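Local coordinates for protein enone reductase CLA-ER (Lactobacillus plantarum, PDB 4QLY) that uses FMN and probably NADH to saturate the carbon-carbon double bond of an enone fatty acid in the polyunsaturated fatty acid saturation pathway, at residues 23-28 with 197-202; 47-52 with 148-153; 78-83 with 167-172. All coordinates share one frame; numbering follows the deposited sequence.

Contact 1 of 3, residues 23-28 with 197-202. With FMN (flavin mononucleotide), chain E.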
loop_
_atom_site.group_PDB
_atom_site.type_symbol
_atom_site.label_atom_id
_atom_site.label_comp_id
_atom_site.label_asym_id
_atom_site.label_seq_id
_atom_site.Cartn_x
_atom_site.Cartn_y
_atom_site.Cartn_z
ATOM N N HIS A 23 -8.805 3.748 12.691
ATOM C CA HIS A 23 -7.636 3.700 13.571
ATOM C C HIS A 23 -7.192 2.257 13.751
ATOM O O HIS A 23 -7.931 1.332 13.426
ATOM C CB HIS A 23 -7.930 4.329 14.943
ATOM C CG HIS A 23 -8.779 5.556 14.864
ATOM N ND1 HIS A 23 -8.258 6.804 14.595
ATOM C CD2 HIS A 23 -10.114 5.724 15.005
ATOM C CE1 HIS A 23 -9.240 7.688 14.567
ATOM N NE2 HIS A 23 -10.378 7.058 14.803
ATOM N N SER A 24 -5.974 2.074 14.245
ATOM C CA SER A 24 -5.515 0.756 14.614
ATOM C C SER A 24 -6.189 0.318 15.910
ATOM O O SER A 24 -5.888 0.837 17.004
ATOM C CB SER A 24 -3.998 0.728 14.767
ATOM O OG SER A 24 -3.380 0.804 13.499
ATOM N N VAL A 25 -7.126 -0.611 15.779
ATOM C CA VAL A 25 -7.746 -1.238 16.952
ATOM C C VAL A 25 -6.919 -2.448 17.350
ATOM O O VAL A 25 -6.588 -3.277 16.500
ATOM C CB VAL A 25 -9.194 -1.652 16.663
ATOM C CG1 VAL A 25 -9.748 -2.491 17.793
ATOM C CG2 VAL A 25 -10.049 -0.404 16.422
ATOM N N ARG A 26 -6.562 -2.554 18.623
ATOM C CA ARG A 26 -5.616 -3.591 19.022
ATOM C C ARG A 26 -6.200 -4.530 20.073
ATOM O O ARG A 26 -5.571 -5.503 20.477
ATOM C CB ARG A 26 -4.323 -2.960 19.532
ATOM C CG ARG A 26 -3.571 -2.137 18.489
ATOM C CD ARG A 26 -2.248 -1.597 19.040
ATOM N NE ARG A 26 -1.464 -0.945 17.988
ATOM C CZ ARG A 26 -1.563 0.345 17.661
ATOM N NH1 ARG A 26 -2.409 1.132 18.307
ATOM N NH2 ARG A 26 -0.820 0.846 16.674
ATOM N N GLN A 27 -7.414 -4.222 20.504
ATOM C CA GLN A 27 -8.130 -5.051 21.449
ATOM C C GLN A 27 -9.477 -5.388 20.869
ATOM O O GLN A 27 -10.320 -4.510 20.699
ATOM C CB GLN A 27 -8.280 -4.343 22.800
ATOM C CG GLN A 27 -6.984 -4.217 23.579
ATOM C CD GLN A 27 -6.416 -5.572 23.981
ATOM O OE1 GLN A 27 -7.108 -6.596 23.917
ATOM N NE2 GLN A 27 -5.158 -5.587 24.413
ATOM N N PHE A 28 -9.668 -6.663 20.543
ATOM C CA PHE A 28 -10.904 -7.113 19.917
ATOM C C PHE A 28 -11.749 -7.931 20.903
ATOM O O PHE A 28 -11.227 -8.461 21.880
ATOM C CB PHE A 28 -10.591 -7.941 18.657
ATOM C CG PHE A 28 -9.720 -7.216 17.666
ATOM C CD1 PHE A 28 -10.258 -6.244 16.830
ATOM C CD2 PHE A 28 -8.364 -7.475 17.599
ATOM C CE1 PHE A 28 -9.462 -5.551 15.924
ATOM C CE2 PHE A 28 -7.556 -6.776 16.698
ATOM C CZ PHE A 28 -8.113 -5.820 15.860
ATOM N N GLY A 197 -11.300 -7.771 13.828
ATOM C CA GLY A 197 -12.272 -8.122 14.845
ATOM C C GLY A 197 -13.249 -7.010 15.149
ATOM O O GLY A 197 -13.189 -5.937 14.557
ATOM N N LYS A 198 -14.162 -7.273 16.082
ATOM C CA LYS A 198 -15.025 -6.231 16.620
ATOM C C LYS A 198 -14.247 -5.489 17.715
ATOM O O LYS A 198 -13.699 -6.109 18.628
ATOM C CB LYS A 198 -16.327 -6.829 17.174
ATOM C CG LYS A 198 -17.547 -5.907 17.116
ATOM C CD LYS A 198 -18.017 -5.704 15.687
ATOM C CE LYS A 198 -19.418 -5.103 15.630
ATOM N NZ LYS A 198 -20.015 -5.208 14.260
ATOM N N ALA A 199 -14.165 -4.166 17.603
ATOM C CA ALA A 199 -13.420 -3.378 18.581
ATOM C C ALA A 199 -13.967 -3.575 19.998
ATOM O O ALA A 199 -15.157 -3.393 20.234
ATOM C CB ALA A 199 -13.457 -1.905 18.203
ATOM N N ALA A 200 -13.106 -3.958 20.934
ATOM C CA ALA A 200 -13.508 -3.996 22.345
ATOM C C ALA A 200 -12.887 -2.864 23.168
ATOM O O ALA A 200 -13.220 -2.693 24.341
ATOM C CB ALA A 200 -13.154 -5.326 22.963
ATOM N N GLN A 201 -11.975 -2.104 22.573
ATOM C CA GLN A 201 -11.346 -0.994 23.295
ATOM C C GLN A 201 -11.051 0.164 22.360
ATOM O O GLN A 201 -10.695 -0.039 21.191
ATOM C CB GLN A 201 -10.056 -1.454 23.992
ATOM C CG GLN A 201 -9.371 -0.382 24.835
ATOM C CD GLN A 201 -8.116 -0.881 25.558
ATOM O OE1 GLN A 201 -8.174 -1.823 26.356
ATOM N NE2 GLN A 201 -6.982 -0.229 25.295
ATOM N N GLU A 202 -11.222 1.376 22.881
ATOM C CA GLU A 202 -10.936 2.593 22.142
ATOM C C GLU A 202 -9.494 2.564 21.658
ATOM O O GLU A 202 -8.578 2.313 22.444
ATOM C CB GLU A 202 -11.189 3.818 23.023
ATOM C CG GLU A 202 -11.205 5.141 22.284
ATOM C CD GLU A 202 -12.534 5.409 21.602
ATOM O OE1 GLU A 202 -13.393 4.498 21.578
ATOM O OE2 GLU A 202 -12.720 6.539 21.094
HETATM N N1 FMN E . 0.921 -1.439 15.206
HETATM C C2 FMN E . 1.340 -2.266 16.236
HETATM O O2 FMN E . 0.815 -2.166 17.335
HETATM N N3 FMN E . 2.336 -3.199 16.050
HETATM C C4 FMN E . 2.931 -3.327 14.816
HETATM O O4 FMN E . 3.825 -4.171 14.637
HETATM C C4A FMN E . 2.510 -2.498 13.777
HETATM N N5 FMN E . 3.094 -2.625 12.538
HETATM C C5A FMN E . 2.672 -1.836 11.493
HETATM C C6 FMN E . 3.276 -2.023 10.260
HETATM C C7 FMN E . 2.887 -1.254 9.182
HETATM C C7M FMN E . 3.557 -1.451 7.855
HETATM C C8 FMN E . 1.886 -0.308 9.332
HETATM C C8M FMN E . 1.489 0.511 8.131
HETATM C C9 FMN E . 1.269 -0.122 10.574
HETATM C C9A FMN E . 1.661 -0.892 11.673
HETATM N N10 FMN E . 1.074 -0.747 12.936
HETATM C C10 FMN E . 1.504 -1.556 13.970
HETATM C "C1'" FMN E . -0.017 0.262 13.221
HETATM C "C2'" FMN E . 0.578 1.692 13.378
HETATM O "O2'" FMN E . 1.226 1.893 14.619
HETATM C "C3'" FMN E . -0.471 2.797 13.253
HETATM O "O3'" FMN E . -1.019 2.710 11.962
HETATM C "C4'" FMN E . 0.073 4.234 13.416
HETATM O "O4'" FMN E . 0.512 4.500 14.729
HETATM C "C5'" FMN E . -1.040 5.213 13.074
HETATM O "O5'" FMN E . -2.114 4.945 13.945
HETATM P P FMN E . -3.590 4.629 13.396
HETATM O O1P FMN E . -4.483 4.277 14.563
HETATM O O2P FMN E . -4.171 5.784 12.623
HETATM O O3P FMN E . -3.501 3.395 12.500
HETATM O O HOH W 1 -7.685 -1.018 20.920
#

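Contact 2 of 3, residues 47-52 with 148-153. With FMN (flavin mononucleotide), chain F.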
loop_
_atom_site.group_PDB
_atom_site.type_symbol
_atom_site.label_atom_id
_atom_site.label_comp_id
_atom_site.label_asym_id
_atom_site.label_seq_id
_atom_site.Cartn_x
_atom_site.Cartn_y
_atom_site.Cartn_z
ATOM N N ALA A 47 -8.891 -7.446 -2.875
ATOM C CA ALA A 47 -8.081 -7.808 -4.035
ATOM C C ALA A 47 -8.512 -7.119 -5.333
ATOM O O ALA A 47 -7.881 -7.307 -6.363
ATOM C CB ALA A 47 -8.090 -9.352 -4.232
ATOM N N THR A 48 -9.577 -6.324 -5.290
ATOM C CA THR A 48 -9.851 -5.374 -6.378
ATOM C C THR A 48 -8.739 -4.323 -6.510
ATOM O O THR A 48 -8.756 -3.509 -7.442
ATOM C CB THR A 48 -11.201 -4.641 -6.176
ATOM O OG1 THR A 48 -11.150 -3.823 -4.996
ATOM C CG2 THR A 48 -12.357 -5.659 -6.032
ATOM N N ALA A 49 -7.778 -4.344 -5.580
ATOM C CA ALA A 49 -6.637 -3.415 -5.584
ATOM C C ALA A 49 -5.861 -3.478 -6.888
ATOM O O ALA A 49 -5.847 -4.528 -7.549
ATOM C CB ALA A 49 -5.689 -3.719 -4.399
ATOM N N PRO A 50 -5.199 -2.363 -7.255
ATOM C CA PRO A 50 -4.318 -2.364 -8.422
ATOM C C PRO A 50 -2.995 -3.082 -8.113
ATOM O O PRO A 50 -2.686 -3.327 -6.948
ATOM C CB PRO A 50 -4.104 -0.877 -8.697
ATOM C CG PRO A 50 -4.171 -0.233 -7.310
ATOM C CD PRO A 50 -5.188 -1.064 -6.550
ATOM N N SER A 51 -2.251 -3.444 -9.156
ATOM C CA SER A 51 -0.932 -4.062 -9.019
ATOM C C SER A 51 -0.198 -3.903 -10.352
ATOM O O SER A 51 -0.834 -3.939 -11.409
ATOM C CB SER A 51 -1.042 -5.535 -8.619
ATOM O OG SER A 51 -1.780 -6.295 -9.571
ATOM N N ALA A 52 1.124 -3.723 -10.310
ATOM C CA ALA A 52 1.916 -3.568 -11.533
ATOM C C ALA A 52 1.692 -4.772 -12.445
ATOM O O ALA A 52 1.748 -5.910 -11.984
ATOM C CB ALA A 52 3.407 -3.399 -11.213
ATOM N N CYS A 148 1.374 -6.170 -1.899
ATOM C CA CYS A 148 0.896 -6.575 -0.576
ATOM C C CYS A 148 0.385 -5.410 0.255
ATOM O O CYS A 148 -0.596 -5.532 0.995
ATOM C CB CYS A 148 2.004 -7.290 0.191
ATOM S SG CYS A 148 2.271 -8.942 -0.440
ATOM N N SER A 149 1.044 -4.275 0.115
ATOM C CA SER A 149 0.674 -3.102 0.903
ATOM C C SER A 149 -0.620 -2.452 0.413
ATOM O O SER A 149 -1.458 -2.085 1.227
ATOM C CB SER A 149 1.801 -2.083 0.882
ATOM O OG SER A 149 3.002 -2.661 1.371
ATOM N N VAL A 150 -0.788 -2.305 -0.903
ATOM C CA VAL A 150 -2.007 -1.676 -1.388
ATOM C C VAL A 150 -3.222 -2.567 -1.095
ATOM O O VAL A 150 -4.270 -2.059 -0.704
ATOM C CB VAL A 150 -1.934 -1.325 -2.892
ATOM C CG1 VAL A 150 -0.826 -0.275 -3.149
ATOM C CG2 VAL A 150 -1.727 -2.578 -3.768
ATOM N N VAL A 151 -3.092 -3.888 -1.253
ATOM C CA VAL A 151 -4.209 -4.760 -0.917
ATOM C C VAL A 151 -4.426 -4.802 0.609
ATOM O O VAL A 151 -5.568 -4.865 1.078
ATOM C CB VAL A 151 -4.022 -6.208 -1.501
ATOM C CG1 VAL A 151 -2.998 -7.019 -0.718
ATOM C CG2 VAL A 151 -5.356 -6.921 -1.561
ATOM N N GLY A 152 -3.348 -4.735 1.384
ATOM C CA GLY A 152 -3.474 -4.615 2.831
ATOM C C GLY A 152 -4.236 -3.359 3.239
ATOM O O GLY A 152 -5.123 -3.393 4.096
ATOM N N MET A 153 -3.902 -2.246 2.601
ATOM C CA MET A 153 -4.617 -1.002 2.858
ATOM C C MET A 153 -6.105 -1.152 2.522
ATOM O O MET A 153 -6.967 -0.695 3.262
ATOM C CB MET A 153 -4.003 0.149 2.054
ATOM C CG MET A 153 -4.632 1.510 2.343
ATOM S SD MET A 153 -4.268 2.097 4.030
ATOM C CE MET A 153 -5.883 1.963 4.773
HETATM N N1 FMN F . -0.126 1.153 -15.232
HETATM C C2 FMN F . 0.554 1.625 -16.337
HETATM O O2 FMN F . -0.067 1.831 -17.370
HETATM N N3 FMN F . 1.908 1.871 -16.303
HETATM C C4 FMN F . 2.616 1.634 -15.160
HETATM O O4 FMN F . 3.831 1.848 -15.120
HETATM C C4A FMN F . 1.938 1.151 -14.047
HETATM N N5 FMN F . 2.634 0.927 -12.899
HETATM C C5A FMN F . 1.976 0.479 -11.782
HETATM C C6 FMN F . 2.715 0.273 -10.622
HETATM C C7 FMN F . 2.081 -0.182 -9.480
HETATM C C7M FMN F . 2.908 -0.383 -8.238
HETATM C C8 FMN F . 0.705 -0.424 -9.502
HETATM C C8M FMN F . -0.011 -0.924 -8.277
HETATM C C9 FMN F . -0.030 -0.230 -10.669
HETATM C C9A FMN F . 0.604 0.226 -11.817
HETATM N N10 FMN F . -0.105 0.446 -12.985
HETATM C C10 FMN F . 0.570 0.917 -14.084
HETATM C "C1'" FMN F . -1.581 0.175 -13.091
HETATM C "C2'" FMN F . -1.771 -1.358 -13.339
HETATM O "O2'" FMN F . -1.426 -1.800 -14.656
HETATM C "C3'" FMN F . -3.202 -1.792 -13.042
HETATM O "O3'" FMN F . -3.541 -1.453 -11.720
HETATM C "C4'" FMN F . -3.492 -3.289 -13.201
HETATM O "O4'" FMN F . -3.283 -3.717 -14.538
HETATM C "C5'" FMN F . -4.939 -3.515 -12.780
HETATM O "O5'" FMN F . -5.772 -2.661 -13.552
HETATM P P FMN F . -6.787 -1.646 -12.821
HETATM O O1P FMN F . -7.637 -2.401 -11.829
HETATM O O2P FMN F . -7.634 -0.875 -13.818
HETATM O O3P FMN F . -5.941 -0.633 -12.059
#

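Contact 3 of 3, residues 78-83 with 167-172. With FMN (flavin mononucleotide), chain E.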
loop_
_atom_site.group_PDB
_atom_site.type_symbol
_atom_site.label_atom_id
_atom_site.label_comp_id
_atom_site.label_asym_id
_atom_site.label_seq_id
_atom_site.Cartn_x
_atom_site.Cartn_y
_atom_site.Cartn_z
ATOM N N LYS A 78 6.113 -10.409 20.927
ATOM C CA LYS A 78 5.123 -10.512 21.997
ATOM C C LYS A 78 4.279 -9.266 22.172
ATOM O O LYS A 78 3.137 -9.360 22.608
ATOM C CB LYS A 78 5.802 -10.848 23.331
ATOM C CG LYS A 78 7.082 -10.069 23.617
ATOM C CD LYS A 78 7.330 -9.949 25.123
ATOM C CE LYS A 78 8.823 -9.908 25.430
ATOM N NZ LYS A 78 9.095 -9.881 26.891
ATOM N N PHE A 79 4.820 -8.098 21.831
ATOM C CA PHE A 79 4.060 -6.866 22.025
ATOM C C PHE A 79 2.843 -6.784 21.089
ATOM O O PHE A 79 1.941 -5.988 21.320
ATOM C CB PHE A 79 4.962 -5.633 21.864
ATOM C CG PHE A 79 5.172 -5.188 20.446
ATOM C CD1 PHE A 79 6.170 -5.745 19.668
ATOM C CD2 PHE A 79 4.394 -4.177 19.904
ATOM C CE1 PHE A 79 6.367 -5.319 18.371
ATOM C CE2 PHE A 79 4.593 -3.751 18.609
ATOM C CZ PHE A 79 5.582 -4.323 17.839
ATOM N N ASN A 80 2.815 -7.631 20.058
ATOM C CA ASN A 80 1.645 -7.770 19.181
ATOM C C ASN A 80 0.727 -8.948 19.535
ATOM O O ASN A 80 -0.207 -9.274 18.790
ATOM C CB ASN A 80 2.105 -7.906 17.724
ATOM C CG ASN A 80 2.645 -6.594 17.165
ATOM O OD1 ASN A 80 2.187 -5.513 17.547
ATOM N ND2 ASN A 80 3.624 -6.683 16.268
ATOM N N TYR A 81 0.988 -9.598 20.665
ATOM C CA TYR A 81 0.122 -10.695 21.087
ATOM C C TYR A 81 -1.292 -10.266 21.455
ATOM O O TYR A 81 -2.215 -11.061 21.257
ATOM C CB TYR A 81 0.726 -11.459 22.261
ATOM C CG TYR A 81 1.832 -12.404 21.865
ATOM C CD1 TYR A 81 2.261 -12.490 20.546
ATOM C CD2 TYR A 81 2.439 -13.226 22.807
ATOM C CE1 TYR A 81 3.271 -13.346 20.182
ATOM C CE2 TYR A 81 3.453 -14.095 22.449
ATOM C CZ TYR A 81 3.864 -14.150 21.138
ATOM O OH TYR A 81 4.871 -15.014 20.777
ATOM N N PRO A 82 -1.485 -9.048 22.013
ATOM C CA PRO A 82 -2.890 -8.715 22.286
ATOM C C PRO A 82 -3.759 -8.796 21.045
ATOM O O PRO A 82 -4.805 -9.435 21.113
ATOM C CB PRO A 82 -2.821 -7.268 22.800
ATOM C CG PRO A 82 -1.482 -7.150 23.384
ATOM C CD PRO A 82 -0.576 -8.013 22.559
ATOM N N GLN A 83 -3.328 -8.186 19.937
ATOM C CA GLN A 83 -4.129 -8.188 18.715
ATOM C C GLN A 83 -4.360 -9.611 18.268
ATOM O O GLN A 83 -5.480 -9.994 17.956
ATOM C CB GLN A 83 -3.457 -7.406 17.574
ATOM C CG GLN A 83 -3.094 -5.983 17.885
ATOM C CD GLN A 83 -1.719 -5.854 18.518
ATOM O OE1 GLN A 83 -1.457 -6.420 19.584
ATOM N NE2 GLN A 83 -0.832 -5.093 17.866
ATOM N N ASN A 167 -6.043 -3.970 12.627
ATOM C CA ASN A 167 -4.718 -3.458 12.887
ATOM C C ASN A 167 -3.712 -4.126 11.972
ATOM O O ASN A 167 -3.649 -5.362 11.922
ATOM C CB ASN A 167 -4.313 -3.681 14.335
ATOM C CG ASN A 167 -2.846 -3.389 14.561
ATOM O OD1 ASN A 167 -2.099 -4.239 15.048
ATOM N ND2 ASN A 167 -2.411 -2.192 14.162
ATOM N N ALA A 168 -2.944 -3.315 11.243
ATOM C CA ALA A 168 -1.824 -3.824 10.460
ATOM C C ALA A 168 -0.609 -3.894 11.355
ATOM O O ALA A 168 -0.364 -2.984 12.154
ATOM C CB ALA A 168 -1.536 -2.937 9.240
ATOM N N PHE A 169 0.178 -4.950 11.214
ATOM C CA PHE A 169 1.393 -5.053 12.016
ATOM C C PHE A 169 2.499 -5.810 11.297
ATOM O O PHE A 169 2.236 -6.732 10.528
ATOM C CB PHE A 169 1.085 -5.695 13.381
ATOM C CG PHE A 169 0.584 -7.114 13.301
ATOM C CD1 PHE A 169 -0.774 -7.379 13.151
ATOM C CD2 PHE A 169 1.465 -8.182 13.395
ATOM C CE1 PHE A 169 -1.241 -8.685 13.086
ATOM C CE2 PHE A 169 0.998 -9.504 13.320
ATOM C CZ PHE A 169 -0.352 -9.746 13.170
ATOM N N SER A 170 3.741 -5.392 11.530
ATOM C CA SER A 170 4.902 -6.054 10.934
ATOM C C SER A 170 5.938 -6.309 12.012
ATOM O O SER A 170 7.092 -6.619 11.726
ATOM C CB SER A 170 5.502 -5.222 9.782
ATOM O OG SER A 170 5.919 -3.937 10.219
ATOM N N GLY A 171 5.509 -6.182 13.263
ATOM C CA GLY A 171 6.379 -6.469 14.385
ATOM C C GLY A 171 6.518 -7.970 14.480
ATOM O O GLY A 171 5.870 -8.612 15.308
ATOM N N ILE A 172 7.348 -8.538 13.616
ATOM C CA ILE A 172 7.424 -9.989 13.488
ATOM C C ILE A 172 8.847 -10.469 13.309
ATOM O O ILE A 172 9.772 -9.675 13.080
ATOM C CB ILE A 172 6.606 -10.530 12.275
ATOM C CG1 ILE A 172 7.200 -10.016 10.959
ATOM C CG2 ILE A 172 5.132 -10.197 12.390
ATOM C CD1 ILE A 172 6.502 -10.546 9.723
HETATM N N1 FMN E . 0.921 -1.439 15.206
HETATM C C2 FMN E . 1.340 -2.266 16.236
HETATM O O2 FMN E . 0.815 -2.166 17.335
HETATM N N3 FMN E . 2.336 -3.199 16.050
HETATM C C4 FMN E . 2.931 -3.327 14.816
HETATM O O4 FMN E . 3.825 -4.171 14.637
HETATM C C4A FMN E . 2.510 -2.498 13.777
HETATM N N5 FMN E . 3.094 -2.625 12.538
HETATM C C5A FMN E . 2.672 -1.836 11.493
HETATM C C6 FMN E . 3.276 -2.023 10.260
HETATM C C7 FMN E . 2.887 -1.254 9.182
HETATM C C7M FMN E . 3.557 -1.451 7.855
HETATM C C8 FMN E . 1.886 -0.308 9.332
HETATM C C8M FMN E . 1.489 0.511 8.131
HETATM C C9 FMN E . 1.269 -0.122 10.574
HETATM C C9A FMN E . 1.661 -0.892 11.673
HETATM N N10 FMN E . 1.074 -0.747 12.936
HETATM C C10 FMN E . 1.504 -1.556 13.970
HETATM C "C1'" FMN E . -0.017 0.262 13.221
HETATM C "C2'" FMN E . 0.578 1.692 13.378
HETATM O "O2'" FMN E . 1.226 1.893 14.619
HETATM C "C3'" FMN E . -0.471 2.797 13.253
HETATM O "O3'" FMN E . -1.019 2.710 11.962
HETATM C "C4'" FMN E . 0.073 4.234 13.416
HETATM O "O4'" FMN E . 0.512 4.500 14.729
HETATM C "C5'" FMN E . -1.040 5.213 13.074
HETATM O "O5'" FMN E . -2.114 4.945 13.945
HETATM P P FMN E . -3.590 4.629 13.396
HETATM O O1P FMN E . -4.483 4.277 14.563
HETATM O O2P FMN E . -4.171 5.784 12.623
HETATM O O3P FMN E . -3.501 3.395 12.500
#

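Contact 1 of 3, residues 23-28 with 197-202
Q27 O accepts the backbone N-H of A200 at 2.8 Å, a nearly straight bond (163°), and a weak second one comes from Q201 N. A single beta bridge pairs F28 with A199 beside them. One water adds a further link, accepting from R26 N and donating to Q201 O.

From this join segment 23-28 reaches the flavin. R26 runs extended from CG to NE, with chi4 at 89° turning the guanidinium so that its edge meets the pyrimidine: NE donates to FMN O2 at 2.7 Å and NH2 to N1 at 3.2 Å. An alanine here would probably leave O2 and N1 without these two donors, and take away a positive charge likely to favour the anionic reduced flavin. S24, small enough to sit against the phosphate, gives its backbone N to O1P (2.7 Å) and its OG to O3P (2.8 Å).

The F28 ring brings CD1 to 3.4 Å from G197 CA, where a side chain would collide with it, so glycine suits the place. V25 CG1 meets A199 CB at 3.8 Å, and the side chains of Q27 and Q201 lie side by side, CB against CB.

The contact joins the loop after helix 15-20 to the last residue of strand 188-197 and the loop that follows it; strand 165-169 lies beside V25 and A199, and helix 81-86 packs on R26 and Q27.

Contact 2 of 3, residues 47-52 with 148-153
A49, V150 and V151 form a small buried apolar contact between the loop after helix 36-46 and the long helix 137-161, inside the alpha+beta fold of the FMN-dependent nitroreductase family. No hydrogen bond crosses it; small side chains allow loop and helix to come close, with the CA atoms of A49 and V151 5.4 Å apart. The methyl of A49 points at the helix and rests on V151 CA at 3.9 Å, alanine's single carbon letting the loop lie near the helix backbone. V151 has CG2 anti to its backbone nitrogen (chi1 75° for CG1), which carries that methyl alongside the loop to A47 CA, 3.8 Å away. W58 of strand 58-63 packs on A47, A49 and V151.

The loop lies at the dimer interface: A49 O accepts a hydrogen bond from R208 of the second subunit, and M153 of that subunit packs on P50. It also borders the second FMN, whose other ligands include S24, R26 and N80 of the second subunit, so each flavin is bound by both chains. S51 N gives FMN O3' only a weak bond at 3.5 Å. On the helix side, V150 turns its CG2 methyl to the carbonyl of P50, with CG2 3.4 Å from P50 O.

Contact 3 of 3, residues 78-83 with 167-172
N80 reaches across to G171 with its amide, which also binds the flavin pyrimidine. Its OD1 accepts from FMN N3 at 2.8 Å, while ND2 donates to FMN O4 at 3.0 Å and to G171 O at 3.1 Å. Asparagine suits this place because one short, flat group offers an acceptor to the ring N-H and donors to both carbonyls. G171 O lies near the amide plane of N80, but ND2 approaches that carbonyl from the side, at a C=O...N angle of 105°.

From segment 167-172, the backbone completes the grip: S170 N donates to FMN N5 at 3.0 Å, and G171 N makes a weak bond to O4. A donor at N5, the atom that takes up hydride in flavin chemistry, would be expected to polarise the ring. G171 is the centre of an inverse gamma turn, and a side chain on it would collide with N80 and with the ring of F79. That ring lays one face near N80 CG, and its CE2 is 3.5 Å from FMN N3. F169 brings CD2 to 3.9 Å from N80 ND2, and its CB lies close to FMN C4.

Q83, itself an FMN-binding residue, and N167 position the N80 amide. Q83 NE2 donates to N167 OD1 at 3.2 Å, from above the carbonyl plane of N167, and to N80 OD1 through a weak bond that would tend to steady the amide. The bend in Q83 at chi2 (87°) brings NE2 between these two oxygens.

N80 stands at the N-cap position of helix 81-86, but its amide is turned to the flavin and not to the helix. The helix faces the end of strand 165-169; that strand pairs with strand 188-197, whose A195 touches Q83 and F169, while I90 of strand 89-96 packs on F169.

Contacts 1 and 3 serve the same FMN from adjoining parts of the fold and touch each other, with S24 OG probably hydrogen-bonded to N167 ND2. Contact 1 is partly at the surface and relies on backbone bonding between two loops; contact 3 is buried, and side-chain amides carry it. Contact 2 is also buried and lies closest to the centre of the chain, yet no hydrogen bond crosses it and methyl groups do the touching; it borders the other flavin, at the dimer interface. Its centre is about 23 Å from that of contact 1 and about 21 Å from that of contact 3. Helix 137-161 of contact 2 leads in sequence into strand 165-169 of contact 3.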